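Local coordinates for monoglyceride lipase (Saccharomyces cerevisiae, PDB 4ZWN), which hydrolyses monoacylglycerols to free fatty acids and glycerol, preferring monounsaturated substrates, and also takes part in fatty acid ethyl ester breakdown, at residues 82-87 against 318-323; 27-32 against 76-81; 114-119 against 147-152; 122-127 against 157-162. The protein carries 2 engineered substitutions. All blocks are in the same frame, centred on the assembly; numbering follows the deposited sequence.

Contact 1: residues 82-87 against 318-323; sequences DHLSLN and NDMKQW
Asn87, whose carboxamide lies against Lys321, turns its amide nitrogen back into its own helix end: Asn87 ND2 donates to His83 O at 2.6 Å, with an N-H...O angle of 167°. The acceptor lies in the plane of the amide, whereas the donor sits 26° off the carbonyl plane. Asn87 N also reaches His83 O, though weakly. Held by this one side-chain bond, the amide presents Asn87 OD1 to the neighbouring helix, where it meets Lys321 CE at 3.3 Å. The lysine chain bends at chi2 and crosses the asparagine at about a right angle, bringing Lys321 CG to 4.0 Å from Asn87 CB. Its ammonium does not complete the pairing: Lys321 NZ stays 4.2 Å from Asn87 OD1 and forms a salt bridge with Asp325. Deeper in, the methyl ends Leu84 CD1 and Met320 CE touch at 4.2 Å. Leu84 also packs on Tyr89 and Ser91 of strand 89-94, so the contact joins the C-terminal end of helix 78-86 to helix 310-326 beside the central sheet of the alpha/beta-hydrolase fold. Chemically, the polar half works through carbon rather than nitrogen: the methylene next to the charge faces the amide oxygen, an approach that is probably mildly attractive, while the charge itself is balanced within the lysine's own helix.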
# COMPACT_ATOMS: atom_id res chain seq x y z
N ASP A 82 -9.11 7.20 9.01
CA ASP A 82 -9.82 8.17 9.83
C ASP A 82 -10.26 9.37 8.99
O ASP A 82 -11.42 9.79 9.06
CB ASP A 82 -8.96 8.63 11.00
CG ASP A 82 -9.75 9.37 12.07
OD1 ASP A 82 -10.91 8.97 12.33
OD2 ASP A 82 -9.23 10.34 12.65
N HIS A 83 -9.34 9.92 8.20
CA HIS A 83 -9.65 11.06 7.35
C HIS A 83 -10.62 10.69 6.23
O HIS A 83 -11.49 11.49 5.87
CB HIS A 83 -8.37 11.66 6.75
CG HIS A 83 -7.58 12.50 7.70
ND1 HIS A 83 -6.90 11.98 8.78
CD2 HIS A 83 -7.37 13.84 7.74
CE1 HIS A 83 -6.30 12.95 9.44
NE2 HIS A 83 -6.57 14.09 8.83
N LEU A 84 -10.48 9.49 5.68
CA LEU A 84 -11.40 9.02 4.66
C LEU A 84 -12.81 8.88 5.22
O LEU A 84 -13.79 9.20 4.55
CB LEU A 84 -10.93 7.69 4.07
CG LEU A 84 -9.76 7.74 3.09
CD1 LEU A 84 -9.32 6.33 2.71
CD2 LEU A 84 -10.13 8.53 1.84
N SER A 85 -12.90 8.39 6.46
CA SER A 85 -14.18 8.20 7.12
C SER A 85 -14.90 9.54 7.31
O SER A 85 -16.12 9.63 7.16
CB SER A 85 -13.99 7.51 8.48
OG SER A 85 -15.22 7.31 9.14
N LEU A 86 -14.13 10.57 7.64
CA LEU A 86 -14.67 11.92 7.83
C LEU A 86 -15.15 12.55 6.53
O LEU A 86 -15.98 13.46 6.54
CB LEU A 86 -13.62 12.82 8.48
CG LEU A 86 -13.29 12.54 9.95
CD1 LEU A 86 -12.10 13.37 10.39
CD2 LEU A 86 -14.49 12.83 10.83
N ASN A 87 -14.63 12.07 5.40
CA ASN A 87 -14.93 12.68 4.11
C ASN A 87 -15.77 11.79 3.20
O ASN A 87 -15.74 11.94 1.98
CB ASN A 87 -13.64 13.08 3.41
CG ASN A 87 -12.92 14.21 4.11
OD1 ASN A 87 -13.16 15.38 3.82
ND2 ASN A 87 -12.05 13.86 5.05
N ASN A 318 -5.49 15.54 0.77
CA ASN A 318 -6.44 16.40 0.07
C ASN A 318 -6.44 16.14 -1.42
O ASN A 318 -7.49 16.19 -2.07
CB ASN A 318 -6.14 17.88 0.34
CG ASN A 318 -6.57 18.31 1.73
OD1 ASN A 318 -7.36 17.62 2.38
ND2 ASN A 318 -6.06 19.45 2.18
N ASP A 319 -5.27 15.85 -1.98
CA ASP A 319 -5.18 15.54 -3.40
C ASP A 319 -5.89 14.23 -3.69
O ASP A 319 -6.58 14.09 -4.70
CB ASP A 319 -3.73 15.49 -3.87
CG ASP A 319 -3.10 16.87 -3.96
OD1 ASP A 319 -3.85 17.87 -3.99
OD2 ASP A 319 -1.85 16.96 -4.01
N MET A 320 -5.74 13.26 -2.79
CA MET A 320 -6.40 11.97 -2.94
C MET A 320 -7.91 12.11 -2.77
O MET A 320 -8.68 11.53 -3.53
CB MET A 320 -5.84 10.97 -1.93
CG MET A 320 -6.60 9.65 -1.89
SD MET A 320 -5.81 8.43 -0.82
CE MET A 320 -7.07 7.15 -0.80
N LYS A 321 -8.31 12.89 -1.77
CA LYS A 321 -9.72 13.14 -1.50
C LYS A 321 -10.40 13.81 -2.71
O LYS A 321 -11.46 13.37 -3.15
CB LYS A 321 -9.87 14.01 -0.24
CG LYS A 321 -11.29 14.13 0.29
CD LYS A 321 -11.90 15.48 -0.07
CE LYS A 321 -13.30 15.64 0.50
NZ LYS A 321 -13.90 16.92 0.03
N GLN A 322 -9.76 14.85 -3.24
CA GLN A 322 -10.31 15.55 -4.40
C GLN A 322 -10.34 14.64 -5.62
O GLN A 322 -11.26 14.71 -6.44
CB GLN A 322 -9.49 16.81 -4.71
CG GLN A 322 -9.66 17.92 -3.68
CD GLN A 322 -8.71 19.07 -3.92
OE1 GLN A 322 -7.88 19.03 -4.83
NE2 GLN A 322 -8.82 20.11 -3.10
N TRP A 323 -9.33 13.79 -5.74
CA TRP A 323 -9.24 12.85 -6.84
C TRP A 323 -10.38 11.84 -6.78
O TRP A 323 -10.98 11.50 -7.80
CB TRP A 323 -7.89 12.13 -6.83
CG TRP A 323 -7.65 11.28 -8.03
CD1 TRP A 323 -7.17 11.68 -9.24
CD2 TRP A 323 -7.89 9.87 -8.14
NE1 TRP A 323 -7.08 10.61 -10.09
CE2 TRP A 323 -7.52 9.48 -9.44
CE3 TRP A 323 -8.37 8.90 -7.26
CZ2 TRP A 323 -7.62 8.17 -9.89
CZ3 TRP A 323 -8.47 7.59 -7.70
CH2 TRP A 323 -8.09 7.24 -9.00

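Contact 2: residues 27-32 against 76-81; sequences YKVQTT and IQFRLM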
# COMPACT_ATOMS: atom_id res chain seq x y z
N TYR A 27 -0.77 10.42 16.28
CA TYR A 27 -2.04 10.86 15.71
C TYR A 27 -3.22 10.49 16.60
O TYR A 27 -3.30 9.39 17.14
CB TYR A 27 -2.23 10.26 14.31
CG TYR A 27 -3.57 10.60 13.69
CD1 TYR A 27 -3.83 11.88 13.22
CD2 TYR A 27 -4.56 9.64 13.58
CE1 TYR A 27 -5.05 12.20 12.65
CE2 TYR A 27 -5.79 9.95 13.01
CZ TYR A 27 -6.02 11.22 12.55
OH TYR A 27 -7.24 11.53 11.99
N LYS A 28 -4.14 11.45 16.75
CA LYS A 28 -5.36 11.25 17.51
C LYS A 28 -6.51 10.92 16.56
O LYS A 28 -6.94 11.77 15.78
CB LYS A 28 -5.70 12.49 18.33
CG LYS A 28 -4.60 12.96 19.27
CD LYS A 28 -4.48 12.05 20.48
CE LYS A 28 -3.87 12.78 21.67
NZ LYS A 28 -3.86 11.93 22.89
N VAL A 29 -7.01 9.69 16.62
CA VAL A 29 -8.12 9.28 15.78
C VAL A 29 -9.38 10.04 16.17
O VAL A 29 -9.69 10.17 17.36
CB VAL A 29 -8.38 7.76 15.86
CG1 VAL A 29 -9.52 7.35 14.94
CG2 VAL A 29 -7.11 6.99 15.51
N GLN A 30 -10.10 10.56 15.18
CA GLN A 30 -11.26 11.41 15.43
C GLN A 30 -12.57 10.64 15.36
O GLN A 30 -13.57 11.07 15.93
CB GLN A 30 -11.28 12.57 14.43
CG GLN A 30 -9.98 13.35 14.40
CD GLN A 30 -9.98 14.42 13.33
OE1 GLN A 30 -11.02 15.01 13.02
NE2 GLN A 30 -8.81 14.67 12.75
N THR A 31 -12.57 9.51 14.67
CA THR A 31 -13.76 8.67 14.58
C THR A 31 -13.60 7.42 15.42
O THR A 31 -12.60 7.24 16.12
CB THR A 31 -14.07 8.27 13.13
OG1 THR A 31 -13.01 7.47 12.60
CG2 THR A 31 -14.25 9.51 12.26
N THR A 32 -14.60 6.54 15.36
CA THR A 32 -14.60 5.31 16.14
C THR A 32 -13.79 4.22 15.45
O THR A 32 -14.13 3.77 14.35
CB THR A 32 -16.03 4.81 16.38
OG1 THR A 32 -16.81 5.83 17.01
CG2 THR A 32 -16.02 3.57 17.26
N ILE A 76 -1.03 1.46 11.12
CA ILE A 76 -0.29 2.40 10.27
C ILE A 76 -1.25 3.16 9.35
O ILE A 76 -1.04 4.33 9.04
CB ILE A 76 0.79 1.68 9.43
CG1 ILE A 76 1.72 0.88 10.35
CG2 ILE A 76 1.59 2.68 8.61
CD1 ILE A 76 2.46 1.72 11.36
N GLN A 77 -2.32 2.49 8.93
CA GLN A 77 -3.28 3.13 8.03
C GLN A 77 -4.44 3.79 8.78
O GLN A 77 -5.41 4.22 8.15
CB GLN A 77 -3.81 2.11 7.02
CG GLN A 77 -3.12 2.18 5.67
CD GLN A 77 -1.62 2.00 5.78
OE1 GLN A 77 -0.85 2.97 5.70
NE2 GLN A 77 -1.19 0.76 5.95
N PHE A 78 -4.35 3.87 10.10
CA PHE A 78 -5.38 4.53 10.90
C PHE A 78 -5.58 5.98 10.47
O PHE A 78 -6.71 6.42 10.29
CB PHE A 78 -5.03 4.50 12.39
CG PHE A 78 -5.38 3.21 13.08
CD1 PHE A 78 -5.88 2.13 12.36
CD2 PHE A 78 -5.24 3.08 14.45
CE1 PHE A 78 -6.21 0.94 12.99
CE2 PHE A 78 -5.57 1.90 15.09
CZ PHE A 78 -6.05 0.83 14.36
N ARG A 79 -4.48 6.70 10.33
CA ARG A 79 -4.50 8.11 9.96
C ARG A 79 -5.26 8.32 8.65
O ARG A 79 -6.05 9.25 8.52
CB ARG A 79 -3.07 8.64 9.85
CG ARG A 79 -2.91 10.15 9.90
CD ARG A 79 -1.42 10.50 9.80
NE ARG A 79 -1.16 11.93 9.90
CZ ARG A 79 0.06 12.47 9.81
NH1 ARG A 79 1.12 11.69 9.61
NH2 ARG A 79 0.22 13.78 9.92
N LEU A 80 -5.02 7.44 7.68
CA LEU A 80 -5.67 7.54 6.38
C LEU A 80 -7.15 7.19 6.45
O LEU A 80 -7.99 7.92 5.92
CB LEU A 80 -4.97 6.64 5.37
CG LEU A 80 -5.58 6.60 3.97
CD1 LEU A 80 -5.62 7.99 3.35
CD2 LEU A 80 -4.81 5.63 3.09
N MET A 81 -7.46 6.07 7.09
CA MET A 81 -8.83 5.60 7.20
C MET A 81 -9.70 6.56 8.01
O MET A 81 -10.89 6.72 7.73
CB MET A 81 -8.86 4.21 7.84
CG MET A 81 -8.20 3.14 6.99
SD MET A 81 -8.37 1.45 7.61
CE MET A 81 -7.27 1.50 9.03
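An irregular, largely extended backbone at 27-32 runs past the first turn of helix 78-86, with the nearest CA atoms, those of Tyr27 and Arg79, 6.8 Å apart. In this alpha/beta-hydrolase fold the helix is the crossover between the neighbouring parallel strands 62-67 and 89-94, and the N-terminal loop lies against it. Tyr27 and Arg79 carry most of the contact. With CG anti to the backbone N (chi1 176°), the tyrosine ring turns one face to the helix, and Arg79 CG sits 3.8 Å from the ring centroid, only 10° off the normal, a CH-pi contact over the middle of the ring. The backbone contributes as well, since Arg79 CA comes within 3.8 Å of Tyr27 CE2. Beyond CG the arginine chain stays extended and carries its guanidinium past the ring, the two planes 35° apart, and the charged end forms a salt bridge with Asp310 and a hydrogen bond to Glu308 O. At the far end of the ring, Tyr27 OH probably hydrogen-bonds to Asp82 OD2, an atom that also accepts from Gln30 N. Replacing Tyr27 with an alanine would probably uncover the aliphatic part of Arg79 and deprive Asp82 of one of the donors that tie the loop to the helix. Further along the loop, Val29 brings a methyl obliquely to the Phe78 ring, with Val29 CG2 4.5 Å from Phe78 CD2.

Contact 3: residues 114-119 against 147-152; sequences YHVFND and GGICLN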
# COMPACT_ATOMS: atom_id res chain seq x y z
N TYR A 114 2.33 -16.03 -5.51
CA TYR A 114 1.03 -16.67 -5.63
C TYR A 114 0.08 -16.24 -4.52
O TYR A 114 -1.03 -15.77 -4.80
CB TYR A 114 1.17 -18.20 -5.62
CG TYR A 114 -0.16 -18.91 -5.52
CD1 TYR A 114 -0.99 -19.04 -6.63
CD2 TYR A 114 -0.59 -19.44 -4.31
CE1 TYR A 114 -2.21 -19.69 -6.54
CE2 TYR A 114 -1.82 -20.08 -4.21
CZ TYR A 114 -2.62 -20.21 -5.33
OH TYR A 114 -3.83 -20.85 -5.23
N HIS A 115 0.51 -16.39 -3.27
CA HIS A 115 -0.34 -16.07 -2.13
C HIS A 115 -0.70 -14.60 -2.07
O HIS A 115 -1.81 -14.24 -1.68
CB HIS A 115 0.33 -16.49 -0.82
CG HIS A 115 0.28 -17.96 -0.56
ND1 HIS A 115 1.30 -18.81 -0.93
CD2 HIS A 115 -0.66 -18.73 0.03
CE1 HIS A 115 0.99 -20.04 -0.57
NE2 HIS A 115 -0.19 -20.02 0.01
N VAL A 116 0.26 -13.74 -2.43
CA VAL A 116 0.06 -12.30 -2.40
C VAL A 116 -1.18 -11.90 -3.19
O VAL A 116 -2.04 -11.17 -2.68
CB VAL A 116 1.30 -11.55 -2.95
CG1 VAL A 116 0.94 -10.11 -3.30
CG2 VAL A 116 2.44 -11.60 -1.95
N PHE A 117 -1.30 -12.41 -4.41
CA PHE A 117 -2.41 -12.04 -5.26
C PHE A 117 -3.65 -12.90 -5.03
O PHE A 117 -4.77 -12.41 -5.14
CB PHE A 117 -1.99 -12.10 -6.73
CG PHE A 117 -1.18 -10.91 -7.16
CD1 PHE A 117 -1.80 -9.74 -7.55
CD2 PHE A 117 0.20 -10.96 -7.15
CE1 PHE A 117 -1.06 -8.64 -7.93
CE2 PHE A 117 0.95 -9.86 -7.53
CZ PHE A 117 0.31 -8.70 -7.92
N ASN A 118 -3.44 -14.17 -4.69
CA ASN A 118 -4.57 -15.05 -4.39
C ASN A 118 -5.34 -14.57 -3.17
O ASN A 118 -6.57 -14.59 -3.16
CB ASN A 118 -4.09 -16.48 -4.18
CG ASN A 118 -5.24 -17.47 -4.10
OD1 ASN A 118 -6.13 -17.47 -4.96
ND2 ASN A 118 -5.24 -18.31 -3.08
N ASP A 119 -4.61 -14.15 -2.14
CA ASP A 119 -5.24 -13.57 -0.95
C ASP A 119 -5.94 -12.28 -1.32
O ASP A 119 -7.04 -11.99 -0.83
CB ASP A 119 -4.22 -13.31 0.15
CG ASP A 119 -3.59 -14.58 0.68
OD1 ASP A 119 -4.19 -15.66 0.53
OD2 ASP A 119 -2.48 -14.49 1.26
N GLY A 147 1.95 -0.60 -2.98
CA GLY A 147 1.85 0.16 -4.22
C GLY A 147 2.25 -0.66 -5.43
O GLY A 147 1.60 -0.59 -6.48
N GLY A 148 3.30 -1.46 -5.29
CA GLY A 148 3.74 -2.34 -6.36
C GLY A 148 2.70 -3.40 -6.66
O GLY A 148 2.47 -3.76 -7.82
N ILE A 149 2.05 -3.90 -5.61
CA ILE A 149 0.98 -4.87 -5.74
C ILE A 149 -0.23 -4.23 -6.42
O ILE A 149 -0.83 -4.82 -7.32
CB ILE A 149 0.57 -5.44 -4.37
CG1 ILE A 149 1.74 -6.24 -3.77
CG2 ILE A 149 -0.66 -6.33 -4.50
CD1 ILE A 149 1.53 -6.61 -2.32
N CYS A 150 -0.55 -3.01 -5.99
CA CYS A 150 -1.69 -2.28 -6.52
C CYS A 150 -1.57 -2.01 -8.02
O CYS A 150 -2.52 -2.26 -8.78
CB CYS A 150 -1.85 -0.95 -5.78
SG CYS A 150 -3.13 0.12 -6.48
N LEU A 151 -0.42 -1.50 -8.45
CA LEU A 151 -0.21 -1.19 -9.86
C LEU A 151 -0.17 -2.46 -10.71
O LEU A 151 -0.60 -2.46 -11.86
CB LEU A 151 1.07 -0.39 -10.05
CG LEU A 151 1.08 1.00 -9.40
CD1 LEU A 151 2.39 1.71 -9.69
CD2 LEU A 151 -0.10 1.83 -9.88
N ASN A 152 0.34 -3.54 -10.13
CA ASN A 152 0.37 -4.82 -10.84
C ASN A 152 -1.01 -5.45 -10.95
O ASN A 152 -1.33 -6.06 -11.97
CB ASN A 152 1.34 -5.79 -10.15
CG ASN A 152 2.76 -5.64 -10.65
OD1 ASN A 152 3.10 -6.10 -11.75
ND2 ASN A 152 3.61 -5.01 -9.85
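Two first torsions direct neighbouring residues of helix 113-134 onto helix 145-156: Val116 holds CG1 anti to its backbone N (chi1 163°), facing Ile149, while Phe117 places CG anti to its carbonyl carbon (chi1 -78°), swinging the ring toward Ile149 and Asn152. The valine methyl Val116 CG1 meets Ile149 CD1 at 3.7 Å, the delta branch of the isoleucine. The other branch, Ile149 CG2, lies 4.2 Å from Phe117 CE1, so the two arms of Ile149 serve two different partners. The phenyl ring presents its edge to Asn152, with Phe117 CZ 3.8 Å from Asn152 CB. Helix 145-156 begins right after Ser144, the inferred nucleophile of the GXSXG motif, and includes the motif's last two residues; the short segments cross at -65° on one side of the alpha/beta-hydrolase sheet. Ile149 also touches residues of the probable nucleophile elbow, which leads into its helix. Arg242 of helix 233-248 adjoins both Phe117 and Ile149. A serine in place of Phe117 would probably open a gap beside Ile149 CG2 and leave Asn152 CB without its aromatic neighbour. The asparagine's polar end turns into its own helix, with a weak second bond to Arg242 O: Asn152 ND2 donates to Gly148 O at 2.6 Å, coming from above the carbonyl plane, while Asn152 N reaches the same oxygen from the opposite face at 3.1 Å.

Contact 4: residues 122-127 against 157-162; sequences HFVEKN and GKHKNE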
# COMPACT_ATOMS: atom_id res chain seq x y z
N HIS A 122 -9.30 -12.68 -3.00
CA HIS A 122 -10.32 -13.07 -2.02
C HIS A 122 -10.97 -11.86 -1.37
O HIS A 122 -12.19 -11.82 -1.20
CB HIS A 122 -9.72 -13.96 -0.94
CG HIS A 122 -10.64 -14.20 0.21
ND1 HIS A 122 -11.67 -15.11 0.16
CD2 HIS A 122 -10.70 -13.63 1.44
CE1 HIS A 122 -12.32 -15.10 1.31
NE2 HIS A 122 -11.76 -14.21 2.10
N PHE A 123 -10.16 -10.88 -0.98
CA PHE A 123 -10.66 -9.71 -0.27
C PHE A 123 -11.21 -8.66 -1.23
O PHE A 123 -12.00 -7.81 -0.83
CB PHE A 123 -9.56 -9.10 0.60
CG PHE A 123 -9.22 -9.93 1.80
CD1 PHE A 123 -10.05 -9.92 2.91
CD2 PHE A 123 -8.09 -10.72 1.82
CE1 PHE A 123 -9.76 -10.69 4.02
CE2 PHE A 123 -7.78 -11.49 2.92
CZ PHE A 123 -8.62 -11.47 4.03
N VAL A 124 -10.78 -8.72 -2.48
CA VAL A 124 -11.36 -7.88 -3.52
C VAL A 124 -12.81 -8.30 -3.74
O VAL A 124 -13.72 -7.48 -3.73
CB VAL A 124 -10.57 -7.96 -4.85
CG1 VAL A 124 -11.42 -7.46 -6.00
CG2 VAL A 124 -9.29 -7.16 -4.75
N GLU A 125 -13.01 -9.61 -3.92
CA GLU A 125 -14.34 -10.15 -4.16
C GLU A 125 -15.27 -9.96 -2.96
O GLU A 125 -16.48 -9.81 -3.13
CB GLU A 125 -14.25 -11.63 -4.52
CG GLU A 125 -13.55 -11.88 -5.84
CD GLU A 125 -13.34 -13.35 -6.11
OE1 GLU A 125 -13.64 -14.17 -5.21
OE2 GLU A 125 -12.89 -13.69 -7.22
N LYS A 126 -14.70 -9.99 -1.76
CA LYS A 126 -15.46 -9.76 -0.54
C LYS A 126 -16.03 -8.34 -0.52
O LYS A 126 -17.22 -8.14 -0.27
CB LYS A 126 -14.59 -9.99 0.69
CG LYS A 126 -15.28 -9.73 2.02
CD LYS A 126 -14.30 -9.84 3.18
CE LYS A 126 -15.00 -10.09 4.51
NZ LYS A 126 -15.82 -8.93 4.96
N ASN A 127 -15.16 -7.37 -0.78
CA ASN A 127 -15.57 -5.97 -0.80
C ASN A 127 -16.46 -5.66 -2.00
O ASN A 127 -17.38 -4.85 -1.91
CB ASN A 127 -14.35 -5.06 -0.81
CG ASN A 127 -13.67 -4.99 0.55
OD1 ASN A 127 -14.10 -4.24 1.42
ND2 ASN A 127 -12.61 -5.77 0.72
N GLY A 157 -4.94 -8.37 -12.37
CA GLY A 157 -6.04 -8.71 -11.49
C GLY A 157 -7.24 -9.31 -12.20
O GLY A 157 -7.58 -8.91 -13.32
N LYS A 158 -7.89 -10.27 -11.55
CA LYS A 158 -9.07 -10.91 -12.10
C LYS A 158 -10.22 -9.92 -12.26
O LYS A 158 -11.04 -10.04 -13.17
CB LYS A 158 -9.52 -12.07 -11.22
CG LYS A 158 -9.22 -13.44 -11.79
CD LYS A 158 -9.71 -14.52 -10.85
CE LYS A 158 -11.18 -14.33 -10.54
NZ LYS A 158 -11.61 -15.16 -9.37
N HIS A 159 -10.26 -8.94 -11.37
CA HIS A 159 -11.31 -7.93 -11.40
C HIS A 159 -10.72 -6.55 -11.64
O HIS A 159 -11.21 -5.55 -11.12
CB HIS A 159 -12.10 -7.96 -10.10
CG HIS A 159 -12.60 -9.32 -9.73
ND1 HIS A 159 -13.80 -9.82 -10.19
CD2 HIS A 159 -12.06 -10.29 -8.96
CE1 HIS A 159 -13.98 -11.04 -9.71
NE2 HIS A 159 -12.94 -11.35 -8.96
N LYS A 160 -9.66 -6.50 -12.45
CA LYS A 160 -8.97 -5.24 -12.73
C LYS A 160 -9.87 -4.24 -13.47
O LYS A 160 -9.69 -3.03 -13.33
CB LYS A 160 -7.70 -5.49 -13.55
CG LYS A 160 -7.92 -6.09 -14.93
CD LYS A 160 -6.60 -6.28 -15.65
CE LYS A 160 -6.79 -6.91 -17.02
NZ LYS A 160 -5.49 -7.13 -17.71
N ASN A 161 -10.82 -4.74 -14.25
CA ASN A 161 -11.72 -3.87 -15.00
C ASN A 161 -12.93 -3.44 -14.17
O ASN A 161 -13.76 -2.65 -14.62
CB ASN A 161 -12.19 -4.55 -16.29
CG ASN A 161 -11.04 -4.85 -17.24
OD1 ASN A 161 -10.76 -6.01 -17.55
ND2 ASN A 161 -10.38 -3.80 -17.72
N GLU A 162 -13.03 -3.97 -12.96
CA GLU A 162 -14.14 -3.67 -12.08
C GLU A 162 -13.74 -2.66 -11.01
O GLU A 162 -14.60 -2.02 -10.39
CB GLU A 162 -14.68 -4.95 -11.44
CG GLU A 162 -15.07 -6.01 -12.45
CD GLU A 162 -15.39 -7.34 -11.82
OE1 GLU A 162 -16.15 -7.37 -10.82
OE2 GLU A 162 -14.88 -8.37 -12.32
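Glu125 OE2 takes two donors from the loop that follows helix 145-156, Lys158 NZ at 2.9 Å in a salt bridge and His159 NE2 at 2.9 Å in a His-carboxylate hydrogen bond. The pair joins helix 113-134 of the alpha/beta-hydrolase fold to the connection leading into strand 165-169. The two donors approach differently: the ammonium arrives nearly along the C-O axis, whereas the imidazole N-H, at an angle of 165°, uses the anti lone pair. The oxygen lies at the edge of the His159 ring, near its plane, while the carboxylate stands almost perpendicular to that ring. Beneath this polar pair, Val124 CG1 packs obliquely on the ring, 4.1 Å from His159 CD2, and Val124 rests in turn on Met140 of strand 138-143. A type I turn from Gly157 to Lys160 sets both donors side by side, and Glu121 accepts a hydrogen bond from Lys158 N. With both ring nitrogens donating to carboxylates, His159 is likely to favour the protonated form. The second carboxylate comes from the loop itself: His159 ND1 donates to Glu162 OE2 at 2.8 Å, meeting that oxygen from 46° above the carboxylate plane.

Contacts 1 and 2 share helix 78-86 and touch each other: Asp82, in the 82-87 segment, probably accepts a hydrogen bond from Thr31 OG1 of contact 2, and their centres are 12 Å apart. Contacts 3 and 4 share helix 113-134 but meet only where their segments adjoin in the sequence, with centres 11 Å apart, and their segments alternate along the chain. Contact 3 lies across the chain's centre from contacts 1 and 2, about 24 and 25 Å away between centres. Two of the inferred catalytic residues lie within about 12 Å of these contacts: the side chain of Ile149 in contact 3 is about 9 Å from that of Ser144, and Arg79 in contact 2 is about 12 Å from His302, again between side chains. Contacts 1 and 4 lie away from these sites.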